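Local coordinates for protein phosphoribosylaminoimidazole carboxylase, ATPase subunit (Thermus thermophilus, PDB 3AW8) that probably catalyses the ATP-dependent carboxylation of 5-aminoimidazole ribonucleotide with bicarbonate to N5-carboxyaminoimidazole ribonucleotide in purine biosynthesis, at residues 268-271 / 272-276. Sequence-based numbering, arbitrary orientation.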
ATOM      1  N   HIS A 268       6.826  -6.439   9.018  1.00 36.54           N
ATOM      2  CA  HIS A 268       5.739  -5.578   8.595  1.00 37.36           C
ATOM      3  C   HIS A 268       6.196  -4.160   8.355  1.00 38.00           C
ATOM      4  O   HIS A 268       5.525  -3.407   7.656  1.00 40.42           O
ATOM      5  CB  HIS A 268       4.610  -5.590   9.614  1.00 39.47           C
ATOM      6  CG  HIS A 268       3.979  -6.932   9.783  1.00 40.33           C
ATOM      7  ND1 HIS A 268       4.104  -7.931   8.841  1.00 39.65           N
ATOM      8  CD2 HIS A 268       3.211  -7.440  10.775  1.00 40.24           C
ATOM      9  CE1 HIS A 268       3.441  -8.999   9.247  1.00 39.92           C
ATOM     10  NE2 HIS A 268       2.890  -8.727  10.417  1.00 40.89           N
ATOM     11  N   TRP A 269       7.338  -3.788   8.926  1.00 37.64           N
ATOM     12  CA  TRP A 269       7.856  -2.429   8.744  1.00 37.72           C
ATOM     13  C   TRP A 269       8.277  -2.168   7.290  1.00 38.87           C
ATOM     14  O   TRP A 269       8.443  -1.015   6.887  1.00 37.84           O
ATOM     15  CB  TRP A 269       9.061  -2.182   9.652  1.00 36.08           C
ATOM     16  CG  TRP A 269      10.213  -3.087   9.347  1.00 36.91           C
ATOM     17  CD1 TRP A 269      10.414  -4.350   9.831  1.00 36.41           C
ATOM     18  CD2 TRP A 269      11.282  -2.835   8.429  1.00 36.37           C
ATOM     19  NE1 TRP A 269      11.540  -4.900   9.268  1.00 36.93           N
ATOM     20  CE2 TRP A 269      12.093  -3.991   8.404  1.00 37.06           C
ATOM     21  CE3 TRP A 269      11.632  -1.748   7.621  1.00 38.39           C
ATOM     22  CZ2 TRP A 269      13.239  -4.090   7.603  1.00 36.67           C
ATOM     23  CZ3 TRP A 269      12.774  -1.848   6.817  1.00 39.06           C
ATOM     24  CH2 TRP A 269      13.562  -3.012   6.819  1.00 37.59           C
ATOM     25  N   THR A 270       8.445  -3.233   6.505  1.00 37.53           N
ATOM     26  CA  THR A 270       8.871  -3.070   5.123  1.00 38.77           C
ATOM     27  C   THR A 270       7.798  -2.497   4.205  1.00 40.47           C
ATOM     28  O   THR A 270       8.092  -2.117   3.064  1.00 39.72           O
ATOM     29  CB  THR A 270       9.396  -4.397   4.509  1.00 39.69           C
ATOM     30  OG1 THR A 270       8.324  -5.334   4.377  1.00 39.57           O
ATOM     31  CG2 THR A 270      10.497  -4.997   5.382  1.00 38.43           C
ATOM     32  N   ILE A 271       6.559  -2.424   4.690  1.00 40.63           N
ATOM     33  CA  ILE A 271       5.488  -1.868   3.869  1.00 40.47           C
ATOM     34  C   ILE A 271       5.786  -0.406   3.527  1.00 39.85           C
ATOM     35  O   ILE A 271       5.575   0.022   2.404  1.00 41.97           O
ATOM     36  CB  ILE A 271       4.118  -1.980   4.566  1.00 40.81           C
ATOM     37  CG1 ILE A 271       3.795  -3.452   4.837  1.00 37.51           C
ATOM     38  CG2 ILE A 271       3.029  -1.401   3.671  1.00 37.63           C
ATOM     39  CD1 ILE A 271       2.463  -3.665   5.514  1.00 33.85           C
ATOM     40  N   GLU A 272       6.278   0.361   4.492  1.00 41.74           N
ATOM     41  CA  GLU A 272       6.634   1.753   4.228  1.00 43.71           C
ATOM     42  C   GLU A 272       8.112   2.042   4.514  1.00 43.77           C
ATOM     43  O   GLU A 272       8.665   2.996   3.979  1.00 45.22           O
ATOM     44  CB  GLU A 272       5.751   2.712   5.025  1.00 42.29           C
ATOM     45  CG  GLU A 272       5.338   2.179   6.358  1.00 49.37           C
ATOM     46  CD  GLU A 272       3.987   1.508   6.301  1.00 51.63           C
ATOM     47  OE1 GLU A 272       3.845   0.408   6.875  1.00 54.64           O
ATOM     48  OE2 GLU A 272       3.066   2.088   5.688  1.00 50.55           O
ATOM     49  N   GLY A 273       8.753   1.201   5.326  1.00 43.56           N
ATOM     50  CA  GLY A 273      10.159   1.401   5.655  1.00 44.36           C
ATOM     51  C   GLY A 273      11.223   0.772   4.751  1.00 46.23           C
ATOM     52  O   GLY A 273      12.419   0.884   5.032  1.00 46.12           O
ATOM     53  N   ALA A 274      10.813   0.096   3.682  1.00 45.51           N
ATOM     54  CA  ALA A 274      11.767  -0.517   2.758  1.00 45.79           C
ATOM     55  C   ALA A 274      11.274  -0.214   1.349  1.00 46.90           C
ATOM     56  O   ALA A 274      10.086   0.025   1.148  1.00 49.37           O
ATOM     57  CB  ALA A 274      11.845  -2.017   2.985  1.00 42.86           C
ATOM     58  N   GLU A 275      12.166  -0.223   0.368  1.00 45.79           N
ATOM     59  CA  GLU A 275      11.746   0.099  -0.985  1.00 46.03           C
ATOM     60  C   GLU A 275      10.718  -0.875  -1.534  1.00 44.74           C
ATOM     61  O   GLU A 275       9.919  -0.524  -2.405  1.00 45.81           O
ATOM     62  CB  GLU A 275      12.952   0.169  -1.928  1.00 47.78           C
ATOM     63  CG  GLU A 275      12.658   0.985  -3.182  1.00 53.44           C
ATOM     64  CD  GLU A 275      12.229   2.413  -2.854  1.00 56.34           C
ATOM     65  OE1 GLU A 275      11.538   3.053  -3.685  1.00 55.66           O
ATOM     66  OE2 GLU A 275      12.596   2.900  -1.760  1.00 58.97           O
ATOM     67  N   THR A 276      10.742  -2.103  -1.030  1.00 42.82           N
ATOM     68  CA  THR A 276       9.813  -3.133  -1.473  1.00 40.95           C
ATOM     69  C   THR A 276       9.404  -3.907  -0.242  1.00 40.45           C
ATOM     70  O   THR A 276      10.259  -4.361   0.523  1.00 40.47           O
ATOM     71  CB  THR A 276      10.469  -4.124  -2.464  1.00 42.50           C
ATOM     72  OG1 THR A 276      11.144  -3.405  -3.501  1.00 44.23           O
ATOM     73  CG2 THR A 276       9.409  -5.014  -3.098  1.00 42.64           C
TER
HETATM   74  O   HOH W   1       3.716  -1.528   8.342  1.00 32.73           O
HETATM   75  O   HOH W   2       7.524  -0.771   0.378  1.00 50.14           O
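At the edge of the Trp-269 indole, in the ring plane, lies the carbonyl O of Gly-273, 3.3 Å from Trp-269 CZ3, while the methyl CG2 of Thr-270 sits over the centre of one face, 3.5 Å above the plane. Ala-274 CB comes to 3.9 Å from Trp-269 CZ3 at an oblique angle and also packs against Thr-270 CB. With its CG held between backbone N and carbonyl carbon (chi1 62°), Trp-269 turns its benzo edge back toward the turn; Pro-197 and Val-199 of strand 193-204 also touch it. Gly-273 N donates to Trp-269 O at 2.7 Å, an i to i+4 bond closing this short helical turn. The chain of Glu-272, bent at chi2 (-95°), runs alongside Ile-271 and puts OE1 3.3 Å from Ile-271 CB. His-324 NE2 hydrogen-bonds the same carboxylate oxygen; a water that donates to His-268 O lies doubtfully close to it. An alanine here would remove the carboxylate, which is likely to leave His-324 NE2 without this partner and Ile-271 without its neighbour alongside. The turn thus joins an apolar side, packed on strand 193-204 of the ATP-grasp region, to a buried carboxylate whose negative charge is probably stabilised by the hydrogen bond with His-324.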